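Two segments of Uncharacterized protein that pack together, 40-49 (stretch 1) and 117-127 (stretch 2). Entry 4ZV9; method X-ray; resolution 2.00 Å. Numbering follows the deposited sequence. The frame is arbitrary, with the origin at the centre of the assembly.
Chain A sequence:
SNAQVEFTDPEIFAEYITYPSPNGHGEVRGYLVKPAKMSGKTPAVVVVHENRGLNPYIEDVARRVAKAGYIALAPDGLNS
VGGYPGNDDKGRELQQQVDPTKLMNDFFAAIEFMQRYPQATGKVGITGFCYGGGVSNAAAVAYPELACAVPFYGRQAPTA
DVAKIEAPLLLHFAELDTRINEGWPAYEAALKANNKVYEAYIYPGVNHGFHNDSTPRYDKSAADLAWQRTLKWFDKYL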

ATOM      1  N   GLY A  40     -22.643   4.835  -7.828  1.00 51.34           N
ATOM      2  CA  GLY A  40     -22.682   5.232  -6.417  1.00 46.14           C
ATOM      3  C   GLY A  40     -21.320   5.426  -5.785  1.00 38.37           C
ATOM      4  O   GLY A  40     -20.298   5.426  -6.473  1.00 36.81           O
ATOM      5  N   LYS A  41     -21.313   5.562  -4.471  1.00 33.09           N
ATOM      6  CA  LYS A  41     -20.079   5.682  -3.715  1.00 29.84           C
ATOM      7  C   LYS A  41     -19.277   4.379  -3.810  1.00 29.22           C
ATOM      8  O   LYS A  41     -19.831   3.279  -3.866  1.00 27.29           O
ATOM      9  N   THR A  42     -17.956   4.515  -3.837  1.00 28.06           N
ATOM     10  CA  THR A  42     -17.047   3.392  -4.029  1.00 28.11           C
ATOM     11  C   THR A  42     -16.041   3.321  -2.867  1.00 27.25           C
ATOM     12  O   THR A  42     -15.591   4.352  -2.392  1.00 25.92           O
ATOM     13  N   PRO A  43     -15.659   2.105  -2.427  1.00 27.36           N
ATOM     14  CA  PRO A  43     -14.632   2.007  -1.383  1.00 25.72           C
ATOM     15  C   PRO A  43     -13.258   2.462  -1.906  1.00 26.12           C
ATOM     16  O   PRO A  43     -13.026   2.488  -3.127  1.00 23.70           O
ATOM     17  N   ALA A  44     -12.361   2.796  -0.995  1.00 22.62           N
ATOM     18  CA  ALA A  44     -11.050   3.315  -1.356  1.00 23.70           C
ATOM     19  C   ALA A  44      -9.883   2.474  -0.815  1.00 24.27           C
ATOM     20  O   ALA A  44     -10.009   1.786   0.187  1.00 25.06           O
ATOM     21  N   VAL A  45      -8.747   2.570  -1.502  1.00 22.74           N
ATOM     22  CA  VAL A  45      -7.523   1.906  -1.096  1.00 23.14           C
ATOM     23  C   VAL A  45      -6.383   2.881  -1.231  1.00 25.89           C
ATOM     24  O   VAL A  45      -6.226   3.525  -2.287  1.00 20.66           O
ATOM     25  N   VAL A  46      -5.607   3.034  -0.160  1.00 24.79           N
ATOM     26  CA  VAL A  46      -4.397   3.840  -0.220  1.00 23.85           C
ATOM     27  C   VAL A  46      -3.276   2.868  -0.627  1.00 23.19           C
ATOM     28  O   VAL A  46      -3.141   1.790  -0.049  1.00 23.14           O
ATOM     29  N   VAL A  47      -2.479   3.260  -1.613  1.00 20.46           N
ATOM     30  CA  VAL A  47      -1.373   2.447  -2.089  1.00 20.59           C
ATOM     31  C   VAL A  47      -0.067   3.143  -1.722  1.00 21.46           C
ATOM     32  O   VAL A  47       0.182   4.268  -2.149  1.00 20.62           O
ATOM     33  N   VAL A  48       0.770   2.474  -0.944  1.00 22.11           N
ATOM     34  CA  VAL A  48       2.010   3.063  -0.467  1.00 22.82           C
ATOM     35  C   VAL A  48       3.200   2.507  -1.228  1.00 24.44           C
ATOM     36  O   VAL A  48       3.409   1.286  -1.293  1.00 25.20           O
ATOM     37  N   HIS A  49       4.016   3.410  -1.761  1.00 24.02           N
ATOM     38  CA  HIS A  49       5.187   3.008  -2.547  1.00 24.43           C
ATOM     39  C   HIS A  49       6.324   2.394  -1.727  1.00 25.28           C
ATOM     40  O   HIS A  49       6.213   2.206  -0.503  1.00 23.82           O
ATOM     41  N   TYR A 117     -13.687  11.432   1.348  1.00 26.55           N
ATOM     42  CA  TYR A 117     -13.822  11.752  -0.072  1.00 25.63           C
ATOM     43  C   TYR A 117     -15.285  11.576  -0.493  1.00 25.66           C
ATOM     44  O   TYR A 117     -15.838  10.497  -0.320  1.00 23.54           O
ATOM     45  N   PRO A 118     -15.905  12.624  -1.060  1.00 27.57           N
ATOM     46  CA  PRO A 118     -17.332  12.564  -1.419  1.00 31.18           C
ATOM     47  C   PRO A 118     -17.766  11.372  -2.270  1.00 28.21           C
ATOM     48  O   PRO A 118     -18.861  10.841  -2.047  1.00 26.45           O
ATOM     49  N   GLN A 119     -16.936  10.951  -3.225  1.00 23.30           N
ATOM     50  CA  GLN A 119     -17.291   9.826  -4.087  1.00 24.30           C
ATOM     51  C   GLN A 119     -16.934   8.474  -3.491  1.00 23.38           C
ATOM     52  O   GLN A 119     -17.301   7.437  -4.054  1.00 22.60           O
ATOM     53  N   ALA A 120     -16.322   8.476  -2.306  1.00 22.41           N
ATOM     54  CA  ALA A 120     -16.016   7.239  -1.601  1.00 21.71           C
ATOM     55  C   ALA A 120     -17.079   6.883  -0.531  1.00 23.10           C
ATOM     56  O   ALA A 120     -17.881   7.722  -0.129  1.00 23.15           O
ATOM     57  N   THR A 121     -17.093   5.620  -0.110  1.00 22.67           N
ATOM     58  CA  THR A 121     -18.091   5.136   0.861  1.00 25.49           C
ATOM     59  C   THR A 121     -17.742   5.504   2.285  1.00 25.88           C
ATOM     60  O   THR A 121     -18.596   5.461   3.166  1.00 27.24           O
ATOM     61  N   GLY A 122     -16.470   5.792   2.527  1.00 25.94           N
ATOM     62  CA  GLY A 122     -16.001   6.007   3.896  1.00 27.01           C
ATOM     63  C   GLY A 122     -15.088   4.890   4.366  1.00 27.47           C
ATOM     64  O   GLY A 122     -14.325   5.085   5.310  1.00 30.39           O
ATOM     65  N   LYS A 123     -15.173   3.713   3.753  1.00 27.98           N
ATOM     66  CA  LYS A 123     -14.276   2.601   4.108  1.00 30.47           C
ATOM     67  C   LYS A 123     -12.972   2.723   3.304  1.00 28.31           C
ATOM     68  O   LYS A 123     -12.997   3.020   2.106  1.00 28.74           O
ATOM     69  N   VAL A 124     -11.849   2.541   3.987  1.00 24.90           N
ATOM     70  CA  VAL A 124     -10.545   2.651   3.368  1.00 26.27           C
ATOM     71  C   VAL A 124      -9.655   1.476   3.765  1.00 28.68           C
ATOM     72  O   VAL A 124      -9.557   1.126   4.941  1.00 30.40           O
ATOM     73  N   GLY A 125      -9.027   0.876   2.767  1.00 24.66           N
ATOM     74  CA  GLY A 125      -8.046  -0.176   2.978  1.00 26.51           C
ATOM     75  C   GLY A 125      -6.687   0.368   2.577  1.00 25.93           C
ATOM     76  O   GLY A 125      -6.590   1.475   2.032  1.00 21.76           O
ATOM     77  N   ILE A 126      -5.635  -0.385   2.875  1.00 25.40           N
ATOM     78  CA  ILE A 126      -4.295   0.048   2.540  1.00 23.64           C
ATOM     79  C   ILE A 126      -3.435  -1.138   2.091  1.00 25.31           C
ATOM     80  O   ILE A 126      -3.585  -2.251   2.602  1.00 26.49           O
ATOM     81  N   THR A 127      -2.547  -0.885   1.132  1.00 24.38           N
ATOM     82  CA  THR A 127      -1.599  -1.895   0.692  1.00 26.72           C
ATOM     83  C   THR A 127      -0.340  -1.175   0.316  1.00 26.56           C
ATOM     84  O   THR A 127      -0.365   0.006  -0.053  1.00 26.24           O
TER

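What frame do the side chains hang on? The strand 42-48 runs parallel to 123-127, with an angle of 27° between their directions, and the backbone ladder is regular: Gly-125 N donates to Ala-44 O (2.9 Å), Val-46 N to Gly-125 O (2.9 Å), Thr-127 N to Val-46 O (3.0 Å) and Val-48 N to Thr-127 O (2.9 Å). Paired residues therefore send their side chains to the same face of the sheet, lying beside each other rather than interlocking between the strands. A beta bulge between Thr-42 and Ala-44 shifts the register by two, and before it the side chains of the bridged pair Thr-42 and Ala-120 diverge.

How is the face carrying Ala-44, Val-46, Val-124 and Ile-126 filled? It is an apolar surface in which the branched side chains of Val-46, Val-124 and Ile-126 lie beside the small Ala-44. Val-124 and Val-46 both have chi1 near 180° (t), and their methyls meet, with Val-46 CG2 4.0 Å from Val-124 CG1. The other methyl of Val-124 turns to the small Ala-44, with CG2 4.3 Å from Ala-44 CB. Ile-126 is t at both chi1 and chi2, an extended shape that carries CD1 to within 4.1 Å of Val-46 CG1 and 3.8 Å of Val-48 CG2. Val-48, also t, thus joins the cluster although its CA-to-CB bond points sideways.

What occupies the face of Val-45, Val-47 and Thr-127? Here Gly-125 supplies no side chain beside Val-45, and the packing falls to the methyl groups of the neighbours. Val-45 (t) places CG1 4.1 Å from Thr-127 CG2, and Val-47 (t) places its CG2 at the same distance, 4.1 Å, from Thr-127 CG2. With chi1 of -172° (t), Thr-127 thus sets its methyl against both valines, while its OG1 is hydrogen-bonded elsewhere in the structure.

Why does the long side chain of Lys-41 fold onto the second stretch? Its CA-to-CB bond points toward that stretch, and chi1 (m), chi2 and chi3 (both t) lead the chain along it. A final chi4 of -74° (m) turns the ammonium group to two backbone carbonyls: NZ donates to Pro-118 O at 2.8 Å and to Ala-120 O at 3.2 Å. These oxygens lie at the beta turn from Tyr-117 to Ala-120, so one cation links two points of it. The backbone adds to this anchoring, as Thr-42 N donates to Gln-119 O at 3.0 Å.

What does Thr-121 do beside the bulge? Its p rotamer (chi1 55°) directs the methyl to Lys-41, where CG2 lies 3.8 Å from CB, and the hydroxyl to Pro-43, where OG1 is 3.5 Å from CA. That oxygen also accepts a hydrogen bond from Lys-123 N at 3.2 Å, bridging the corner at Gly-122. Lys-123 itself starts sideways and its end leads away; the only side-chain hydrogen bonds across the stretches are those of Lys-41.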

ATOM      1  CB  LYS A  41     -20.358   6.014  -2.253  1.00 31.02           C
ATOM      2  CG  LYS A  41     -20.858   7.437  -1.997  1.00 29.51           C
ATOM      3  CD  LYS A  41     -21.315   7.562  -0.541  1.00 28.83           C
ATOM      4  CE  LYS A  41     -21.556   8.991  -0.118  1.00 29.14           C
ATOM      5  NZ  LYS A  41     -20.288   9.747   0.072  1.00 26.96           N
ATOM      6  CB  THR A  42     -16.273   3.611  -5.361  1.00 29.48           C
ATOM      7  OG1 THR A  42     -17.199   3.882  -6.429  1.00 30.50           O
ATOM      8  CG2 THR A  42     -15.416   2.412  -5.741  1.00 31.10           C
ATOM      9  CB  PRO A  43     -14.598   0.508  -1.037  1.00 30.89           C
ATOM     10  CG  PRO A  43     -15.751  -0.119  -1.758  1.00 30.89           C
ATOM     11  CD  PRO A  43     -16.085   0.778  -2.910  1.00 29.03           C
ATOM     12  CB  ALA A  44     -10.921   4.739  -0.846  1.00 25.75           C
ATOM     13  CB  VAL A  45      -7.226   0.691  -1.974  1.00 26.19           C
ATOM     14  CG1 VAL A  45      -5.882   0.080  -1.605  1.00 26.81           C
ATOM     15  CG2 VAL A  45      -8.339  -0.338  -1.855  1.00 27.31           C
ATOM     16  CB  VAL A  46      -4.082   4.523   1.123  1.00 23.66           C
ATOM     17  CG1 VAL A  46      -2.693   5.151   1.123  1.00 23.40           C
ATOM     18  CG2 VAL A  46      -5.139   5.576   1.420  1.00 23.74           C
ATOM     19  CB  VAL A  47      -1.463   2.250  -3.604  1.00 22.56           C
ATOM     20  CG1 VAL A  47      -0.272   1.449  -4.121  1.00 23.32           C
ATOM     21  CG2 VAL A  47      -2.760   1.565  -3.972  1.00 21.41           C
ATOM     22  CB  VAL A  48       2.230   2.800   1.029  1.00 24.50           C
ATOM     23  CG1 VAL A  48       3.447   3.573   1.525  1.00 26.04           C
ATOM     24  CG2 VAL A  48       0.993   3.169   1.830  1.00 27.13           C
ATOM     25  CB  HIS A  49       5.709   4.196  -3.384  1.00 24.98           C
ATOM     26  CG  HIS A  49       6.066   5.422  -2.582  1.00 23.05           C
ATOM     27  ND1 HIS A  49       7.133   5.460  -1.710  1.00 25.04           N
ATOM     28  CD2 HIS A  49       5.555   6.677  -2.595  1.00 24.54           C
ATOM     29  CE1 HIS A  49       7.251   6.676  -1.200  1.00 26.17           C
ATOM     30  NE2 HIS A  49       6.306   7.435  -1.723  1.00 25.36           N
ATOM     31  CB  TYR A 117     -12.898  10.850  -0.891  1.00 26.49           C
ATOM     32  CG  TYR A 117     -12.708  11.305  -2.329  1.00 26.20           C
ATOM     33  CD1 TYR A 117     -11.944  12.435  -2.626  1.00 28.40           C
ATOM     34  CD2 TYR A 117     -13.254  10.598  -3.373  1.00 28.95           C
ATOM     35  CE1 TYR A 117     -11.746  12.851  -3.940  1.00 30.67           C
ATOM     36  CE2 TYR A 117     -13.069  11.004  -4.691  1.00 27.57           C
ATOM     37  CZ  TYR A 117     -12.313  12.133  -4.962  1.00 32.17           C
ATOM     38  OH  TYR A 117     -12.131  12.518  -6.275  1.00 41.95           O
ATOM     39  CB  PRO A 118     -17.581  13.894  -2.176  1.00 35.15           C
ATOM     40  CG  PRO A 118     -16.464  14.792  -1.761  1.00 34.21           C
ATOM     41  CD  PRO A 118     -15.284  13.881  -1.534  1.00 31.11           C
ATOM     42  CB  GLN A 119     -16.640   9.954  -5.468  1.00 24.84           C
ATOM     43  CG  GLN A 119     -17.153  11.125  -6.267  1.00 28.38           C
ATOM     44  CD  GLN A 119     -16.402  11.291  -7.574  1.00 37.62           C
ATOM     45  OE1 GLN A 119     -15.246  10.931  -7.670  1.00 45.57           O
ATOM     46  NE2 GLN A 119     -17.061  11.838  -8.582  1.00 44.00           N
ATOM     47  CB  ALA A 120     -14.668   7.343  -0.951  1.00 20.29           C
ATOM     48  CB  THR A 121     -18.188   3.595   0.851  1.00 26.50           C
ATOM     49  OG1 THR A 121     -16.889   3.017   1.084  1.00 26.57           O
ATOM     50  CG2 THR A 121     -18.731   3.088  -0.488  1.00 27.86           C
ATOM     51  CB  LYS A 123     -14.909   1.244   3.833  1.00 34.50           C
ATOM     52  CG  LYS A 123     -16.089   0.953   4.731  1.00 44.96           C
ATOM     53  CD  LYS A 123     -16.698  -0.417   4.557  1.00 53.50           C
ATOM     54  CE  LYS A 123     -16.896  -1.058   5.925  1.00 65.61           C
ATOM     55  NZ  LYS A 123     -17.817  -2.218   5.833  1.00 71.68           N
ATOM     56  CB  VAL A 124      -9.833   3.952   3.784  1.00 26.25           C
ATOM     57  CG1 VAL A 124      -8.495   4.059   3.074  1.00 26.55           C
ATOM     58  CG2 VAL A 124     -10.679   5.165   3.445  1.00 26.89           C
ATOM     59  CB  ILE A 126      -3.635   0.805   3.726  1.00 23.40           C
ATOM     60  CG1 ILE A 126      -2.345   1.499   3.271  1.00 23.78           C
ATOM     61  CG2 ILE A 126      -3.346  -0.129   4.888  1.00 22.76           C
ATOM     62  CD1 ILE A 126      -1.858   2.595   4.207  1.00 24.77           C
ATOM     63  CB  THR A 127      -2.127  -2.739  -0.495  1.00 27.61           C
ATOM     64  OG1 THR A 127      -1.240  -3.833  -0.757  1.00 28.33           O
ATOM     65  CG2 THR A 127      -2.294  -1.892  -1.736  1.00 26.85           C
TER